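Local coordinates for ATP phosphoribosyltransferase regulatory subunit (Bacillus halodurans, PDB 3OD1), which is probably required, together with HisG, for the first step of histidine biosynthesis and may let histidine regulate ATP phosphoribosyltransferase by feedback, at residues B[151-155]-B[156-160]; B[169-172]-B[173-177]; B[218-221]-B[222-225]. All coordinates share one frame; numbering follows the deposited sequence.

Contact 1 of 3, residues B[151-155]-B[156-160]; sequences AALKR and AGLSE
Ala-152 offers its backbone O to the N of Ala-156 at 3.0 Å, an ordinary i to i+4 bond in the closing turn of helix 139-155. The methyl groups of both alanines pack on Met-34 of helix 21-40, and Ala-156 CB also lies against the helix end, 3.5 Å from Leu-153 O. Leu-153 O accepts the N of Leu-158 at 3.1 Å, and a weak bond from Ala-156 N besides. The side chains of Leu-153 and Leu-158 run side by side and point the same way, meeting branch to branch with CD2 to CD2 at 4.2 Å. Leu-158 reaches this place because its CG is turned anti to its own N (chi1 -158°), while its CB sits 3.4 Å from Leu-153 O. Helix 320-327 covers the pair through Leu-323 and Leu-327. Lys-154 O takes the N of Gly-157 at 2.9 Å, but the donor stands above the carbonyl plane, 66° out of it, so that it is not on a lone pair. Arg-155 sends an extended chain from CG to NE away from the turn, where its guanidinium group forms salt bridges to Glu-36 and Glu-37 and NE bonds Gln-33. Gly-157 has a positive phi of 114°, at which a side chain would press on the carbonyl O of Ala-156. The 6-to-1 bond from Leu-158, the 5-to-2 bond from Gly-157 and the apolar pair Leu-153/Leu-158 are those of a Schellman motif, here ending a helix just before strand 162-167 of the large mixed sheet.

Contact 2 of 3, residues B[169-172]-B[173-177]; sequences GYVN and ALLMD
Val-171 lays its CG1 methyl against CD2 of Leu-175, one helical turn on, at 3.6 Å. The two side chains run alongside each other and point the same way. CG1 can make this touch because it stands anti to the N of Val-171 (chi1 175°), beside the carbonyl carbon. Leu-175 has both side-chain torsions off the usual staggered values, and both of its methyls lie near the backbone: CD1 is 3.8 Å from Val-171 O. Beneath them, Leu-175 N bonds to Val-171 O at 2.9 Å, nearly straight at 173°. Leu-188 and Leu-217 cover Leu-175 from helices 182-193 and 211-220, and Leu-192 covers Val-171. An alanine in place of Leu-175 is likely to open a gap among Val-171, Leu-188 and Leu-217 and leave Val-171 CG1 without its neighbour. The helix carrying these residues, 168-179, comes straight after strand 162-167 and starts the helical region that probably corresponds to the insertion of histidyl-tRNA synthetases. Three further i to i+4 backbone bonds, accepted by Gly-169, Tyr-170 and Asn-172, keep its turns regular. Tyr-170 and Leu-174 make a looser pair, with CD2 of the leucine approaching ring atom CE2 of the tyrosine obliquely at 4.3 Å. Tyr-170 is buried, and its hydroxyl is satisfied by Ala-233 O. Met-176, a selenomethionine, has CG beside its own N, which keeps CG 3.4 Å from Asn-172 O, the same oxygen that accepts Met-176 N at 3.0 Å. Beyond CG its chain bends at chi2, and the side chain touches Glu-182 and Ala-185 of helix 182-193.

Contact 3 of 3, residues B[218-221]-B[222-225]; sequences MNLL and SLRG
Leu-220 and Leu-223 turn their first torsions differently: CG of Leu-220 is anti to the backbone N (chi1 170°), that of Leu-223 anti to the carbonyl carbon (chi1 -58°). This brings the side chains across each other at about a right angle, with CD1 meeting CD1 at 3.8 Å. They are the first and last residues of a type I beta turn, with Leu-221 and Ser-222 at its corners; the turn takes the chain from helix 211-220 to strand 224-225. Leu-223 N closes the turn on Leu-220 O at 2.9 Å, with the donor lifted above the carbonyl plane. Leu-223 also packs on that oxygen, its CB 3.3 Å from Leu-220 O. CG of Leu-223 reaches back to Asn-219 O at 3.6 Å. That second carbonyl accepts Ser-222 N at 3.0 Å, again from above its plane, 65° out. An inverse gamma turn centred on Leu-223 overlaps the beta turn, bonding Arg-224 N to Ser-222 O at 2.8 Å, so that the two tight turns share Ser-222 and Leu-223. The chain then joins the edge of the large mixed sheet, where Leu-223 bonds through its backbone to Leu-269 and Gly-225 to Phe-267. Leu-220 and Leu-221 are buried on Tyr-200 and Leu-192, helix residues that close over this end of helix 211-220. Arg-224 bends at its third torsion, and its NE forms a salt bridge with Asp-268 of the adjoining strand 265-268. Lower down the same side chain, the aliphatic CD lies 3.4 Å from Leu-221 O.

The three contacts follow in series along the chain, within the histidyl-tRNA synthetase-like part of the protein. Strand 162-167 joins contact 1 to contact 2: the helix end at 151-160 leads into it, and helix 168-179 leaves it. Contact 1 stands apart, its centre about 34 Å from that of contact 2 and about 29 Å from that of contact 3. Contacts 2 and 3 lie about 13 Å apart between centres and touch, Tyr-170 resting on Leu-220 and Leu-223, and Leu-174 and Leu-175 on Leu-220. One apolar core thus packs helix 168-179 against the end of helix 211-220 and the turn that leads into strand 224-225, the outermost strand of the mixed sheet within this chain.

Contact 1 of 3, residues B[151-155]-B[156-160]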
loop_
_atom_site.group_PDB
_atom_site.type_symbol
_atom_site.label_atom_id
_atom_site.label_comp_id
_atom_site.label_asym_id
_atom_site.label_seq_id
_atom_site.Cartn_x
_atom_site.Cartn_y
_atom_site.Cartn_z
ATOM N N ALA B 151 -5.754 9.043 20.605
ATOM C CA ALA B 151 -6.607 9.930 19.822
ATOM C C ALA B 151 -6.914 9.315 18.456
ATOM O O ALA B 151 -8.021 9.465 17.916
ATOM C CB ALA B 151 -5.966 11.296 19.680
ATOM N N ALA B 152 -5.937 8.614 17.893
ATOM C CA ALA B 152 -6.137 7.970 16.590
ATOM C C ALA B 152 -7.102 6.782 16.712
ATOM O O ALA B 152 -7.984 6.603 15.879
ATOM C CB ALA B 152 -4.798 7.521 16.005
ATOM N N LEU B 153 -6.926 5.969 17.752
ATOM C CA LEU B 153 -7.825 4.853 18.005
ATOM C C LEU B 153 -9.263 5.339 18.166
ATOM O O LEU B 153 -10.177 4.767 17.586
ATOM C CB LEU B 153 -7.382 4.072 19.238
ATOM C CG LEU B 153 -6.114 3.257 18.991
ATOM C CD1 LEU B 153 -5.665 2.559 20.255
ATOM C CD2 LEU B 153 -6.366 2.251 17.869
ATOM N N LYS B 154 -9.441 6.406 18.940
ATOM C CA LYS B 154 -10.743 7.048 19.111
ATOM C C LYS B 154 -11.347 7.524 17.799
ATOM O O LYS B 154 -12.531 7.314 17.540
ATOM C CB LYS B 154 -10.635 8.239 20.069
ATOM C CG LYS B 154 -10.523 7.843 21.525
ATOM C CD LYS B 154 -11.297 8.795 22.419
ATOM C CE LYS B 154 -10.470 10.003 22.811
ATOM N NZ LYS B 154 -11.145 10.774 23.902
ATOM N N ARG B 155 -10.542 8.185 16.977
ATOM C CA ARG B 155 -11.052 8.725 15.727
ATOM C C ARG B 155 -11.458 7.594 14.768
ATOM O O ARG B 155 -12.295 7.784 13.885
ATOM C CB ARG B 155 -10.015 9.639 15.075
ATOM C CG ARG B 155 -10.600 10.704 14.160
ATOM C CD ARG B 155 -9.557 11.133 13.139
ATOM N NE ARG B 155 -10.061 12.076 12.149
ATOM C CZ ARG B 155 -9.787 13.377 12.154
ATOM N NH1 ARG B 155 -9.009 13.893 13.103
ATOM N NH2 ARG B 155 -10.289 14.164 11.206
ATOM N N ALA B 156 -10.862 6.420 14.949
ATOM C CA ALA B 156 -11.215 5.261 14.143
ATOM C C ALA B 156 -12.485 4.576 14.656
ATOM O O ALA B 156 -13.025 3.707 13.985
ATOM C CB ALA B 156 -10.060 4.267 14.109
ATOM N N GLY B 157 -12.947 4.938 15.849
ATOM C CA GLY B 157 -14.195 4.397 16.359
ATOM C C GLY B 157 -14.047 3.508 17.581
ATOM O O GLY B 157 -15.039 3.071 18.157
ATOM N N LEU B 158 -12.813 3.237 17.987
ATOM C CA LEU B 158 -12.576 2.375 19.141
ATOM C C LEU B 158 -12.977 3.077 20.439
ATOM O O LEU B 158 -12.674 4.259 20.642
ATOM C CB LEU B 158 -11.106 1.937 19.209
ATOM C CG LEU B 158 -10.840 0.667 20.023
ATOM C CD1 LEU B 158 -11.570 -0.513 19.388
ATOM C CD2 LEU B 158 -9.335 0.377 20.134
ATOM N N SER B 159 -13.642 2.329 21.315
ATOM C CA SER B 159 -14.198 2.861 22.550
ATOM C C SER B 159 -13.854 1.929 23.715
ATOM O O SER B 159 -13.661 0.732 23.523
ATOM C CB SER B 159 -15.725 2.955 22.409
ATOM O OG SER B 159 -16.247 4.148 22.965
ATOM N N GLU B 160 -13.770 2.481 24.919
ATOM C CA GLU B 160 -13.653 1.669 26.129
ATOM C C GLU B 160 -12.368 0.839 26.205
ATOM O O GLU B 160 -12.298 -0.111 26.992
ATOM C CB GLU B 160 -14.855 0.723 26.241
ATOM C CG GLU B 160 -16.192 1.351 25.896
ATOM C CD GLU B 160 -17.007 1.697 27.122
ATOM O OE1 GLU B 160 -16.405 2.017 28.168
ATOM O OE2 GLU B 160 -18.251 1.649 27.038
#

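Contact 2 of 3, residues B[169-172]-B[173-177]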
loop_
_atom_site.group_PDB
_atom_site.type_symbol
_atom_site.label_atom_id
_atom_site.label_comp_id
_atom_site.label_asym_id
_atom_site.label_seq_id
_atom_site.Cartn_x
_atom_site.Cartn_y
_atom_site.Cartn_z
ATOM N N GLY B 169 13.147 -0.367 32.390
ATOM C CA GLY B 169 14.113 0.041 33.393
ATOM C C GLY B 169 13.706 -0.455 34.769
ATOM O O GLY B 169 14.542 -0.931 35.549
ATOM N N TYR B 170 12.418 -0.347 35.080
ATOM C CA TYR B 170 11.950 -0.835 36.366
ATOM C C TYR B 170 12.207 -2.340 36.514
ATOM O O TYR B 170 12.815 -2.784 37.493
ATOM C CB TYR B 170 10.477 -0.505 36.599
ATOM C CG TYR B 170 10.017 -0.964 37.961
ATOM C CD1 TYR B 170 10.200 -0.160 39.080
ATOM C CD2 TYR B 170 9.441 -2.217 38.139
ATOM C CE1 TYR B 170 9.801 -0.575 40.341
ATOM C CE2 TYR B 170 9.036 -2.649 39.409
ATOM C CZ TYR B 170 9.224 -1.816 40.502
ATOM O OH TYR B 170 8.831 -2.219 41.755
ATOM N N VAL B 171 11.740 -3.117 35.539
ATOM C CA VAL B 171 11.934 -4.564 35.537
ATOM C C VAL B 171 13.411 -4.926 35.692
ATOM O O VAL B 171 13.782 -5.690 36.583
ATOM C CB VAL B 171 11.382 -5.213 34.241
ATOM C CG1 VAL B 171 11.707 -6.701 34.202
ATOM C CG2 VAL B 171 9.885 -4.997 34.138
ATOM N N ASN B 172 14.259 -4.377 34.828
ATOM C CA ASN B 172 15.685 -4.709 34.881
ATOM C C ASN B 172 16.336 -4.344 36.219
ATOM O O ASN B 172 17.102 -5.138 36.772
ATOM C CB ASN B 172 16.447 -4.093 33.703
ATOM C CG ASN B 172 16.047 -4.706 32.363
ATOM O OD1 ASN B 172 15.220 -5.618 32.304
ATOM N ND2 ASN B 172 16.638 -4.206 31.281
ATOM N N ALA B 173 16.031 -3.160 36.747
ATOM C CA ALA B 173 16.618 -2.742 38.028
ATOM C C ALA B 173 16.248 -3.699 39.155
ATOM O O ALA B 173 17.104 -4.088 39.958
ATOM C CB ALA B 173 16.204 -1.316 38.386
ATOM N N LEU B 174 14.977 -4.077 39.215
ATOM C CA LEU B 174 14.502 -4.973 40.259
ATOM C C LEU B 174 15.116 -6.362 40.133
ATOM O O LEU B 174 15.659 -6.896 41.101
ATOM C CB LEU B 174 12.977 -5.080 40.242
ATOM C CG LEU B 174 12.386 -6.052 41.271
ATOM C CD1 LEU B 174 12.811 -5.689 42.714
ATOM C CD2 LEU B 174 10.866 -6.119 41.144
ATOM N N LEU B 175 15.021 -6.949 38.943
ATOM C CA LEU B 175 15.581 -8.275 38.713
ATOM C C LEU B 175 17.071 -8.319 39.079
ATOM O O LEU B 175 17.490 -9.159 39.875
ATOM C CB LEU B 175 15.365 -8.705 37.262
ATOM C CG LEU B 175 14.076 -9.505 37.042
ATOM C CD1 LEU B 175 12.990 -9.090 38.045
ATOM C CD2 LEU B 175 13.610 -9.409 35.602
HETATM N N MSE B 176 17.857 -7.412 38.502
HETATM C CA MSE B 176 19.290 -7.329 38.799
HETATM C C MSE B 176 19.563 -7.184 40.286
HETATM O O MSE B 176 20.360 -7.934 40.864
HETATM C CB MSE B 176 19.943 -6.157 38.071
HETATM C CG MSE B 176 20.283 -6.450 36.629
HETATM SE SE MSE B 176 21.472 -7.983 36.417
HETATM C CE MSE B 176 21.087 -8.325 34.541
ATOM N N ASP B 177 18.919 -6.208 40.911
ATOM C CA ASP B 177 19.244 -5.927 42.296
ATOM C C ASP B 177 19.036 -7.157 43.167
ATOM O O ASP B 177 19.662 -7.287 44.224
ATOM C CB ASP B 177 18.442 -4.752 42.837
ATOM C CG ASP B 177 19.026 -4.220 44.121
ATOM O OD1 ASP B 177 20.193 -3.773 44.092
ATOM O OD2 ASP B 177 18.331 -4.261 45.150
#

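Contact 3 of 3, residues B[218-221]-B[222-225]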
loop_
_atom_site.group_PDB
_atom_site.type_symbol
_atom_site.label_atom_id
_atom_site.label_comp_id
_atom_site.label_asym_id
_atom_site.label_seq_id
_atom_site.Cartn_x
_atom_site.Cartn_y
_atom_site.Cartn_z
HETATM N N MSE B 218 8.360 -11.686 43.802
HETATM C CA MSE B 218 6.985 -12.166 43.793
HETATM C C MSE B 218 5.981 -11.022 43.637
HETATM O O MSE B 218 5.014 -11.119 42.862
HETATM C CB MSE B 218 6.707 -12.940 45.088
HETATM C CG MSE B 218 5.859 -14.177 44.902
HETATM SE SE MSE B 218 6.690 -15.448 43.691
HETATM C CE MSE B 218 7.098 -16.865 44.962
ATOM N N ASN B 219 6.221 -9.936 44.368
ATOM C CA ASN B 219 5.302 -8.801 44.378
ATOM C C ASN B 219 5.288 -8.000 43.073
ATOM O O ASN B 219 4.361 -7.232 42.820
ATOM C CB ASN B 219 5.573 -7.893 45.582
ATOM C CG ASN B 219 5.020 -8.468 46.877
ATOM O OD1 ASN B 219 3.915 -9.013 46.902
ATOM N ND2 ASN B 219 5.788 -8.353 47.956
ATOM N N LEU B 220 6.317 -8.184 42.249
ATOM C CA LEU B 220 6.350 -7.573 40.920
ATOM C C LEU B 220 5.087 -7.924 40.157
ATOM O O LEU B 220 4.473 -7.064 39.543
ATOM C CB LEU B 220 7.567 -8.057 40.133
ATOM C CG LEU B 220 7.613 -7.695 38.647
ATOM C CD1 LEU B 220 7.511 -6.184 38.449
ATOM C CD2 LEU B 220 8.894 -8.242 38.045
ATOM N N LEU B 221 4.707 -9.198 40.211
ATOM C CA LEU B 221 3.534 -9.710 39.498
ATOM C C LEU B 221 2.235 -9.011 39.890
ATOM O O LEU B 221 1.261 -9.023 39.138
ATOM C CB LEU B 221 3.393 -11.208 39.745
ATOM C CG LEU B 221 3.880 -12.149 38.645
ATOM C CD1 LEU B 221 5.101 -11.593 37.925
ATOM C CD2 LEU B 221 4.154 -13.532 39.224
ATOM N N SER B 222 2.219 -8.403 41.069
ATOM C CA SER B 222 1.019 -7.727 41.543
ATOM C C SER B 222 0.925 -6.281 41.071
ATOM O O SER B 222 -0.101 -5.638 41.270
ATOM C CB SER B 222 0.948 -7.771 43.072
ATOM O OG SER B 222 0.318 -8.962 43.507
ATOM N N LEU B 223 1.993 -5.769 40.461
ATOM C CA LEU B 223 2.044 -4.358 40.069
ATOM C C LEU B 223 1.272 -4.122 38.777
ATOM O O LEU B 223 1.849 -3.806 37.734
ATOM C CB LEU B 223 3.496 -3.888 39.927
ATOM C CG LEU B 223 4.362 -4.042 41.173
ATOM C CD1 LEU B 223 5.830 -3.728 40.875
ATOM C CD2 LEU B 223 3.822 -3.165 42.317
ATOM N N ARG B 224 -0.042 -4.290 38.857
ATOM C CA ARG B 224 -0.908 -4.204 37.694
ATOM C C ARG B 224 -2.210 -3.556 38.127
ATOM O O ARG B 224 -2.994 -4.162 38.860
ATOM C CB ARG B 224 -1.191 -5.604 37.137
ATOM C CG ARG B 224 0.031 -6.509 37.062
ATOM C CD ARG B 224 -0.300 -7.841 36.403
ATOM N NE ARG B 224 -0.446 -7.742 34.947
ATOM C CZ ARG B 224 -1.512 -8.168 34.283
ATOM N NH1 ARG B 224 -2.528 -8.692 34.956
ATOM N NH2 ARG B 224 -1.569 -8.055 32.955
ATOM N N GLY B 225 -2.437 -2.322 37.688
ATOM C CA GLY B 225 -3.649 -1.600 38.032
ATOM C C GLY B 225 -3.623 -0.143 37.613
ATOM O O GLY B 225 -3.157 0.198 36.525
#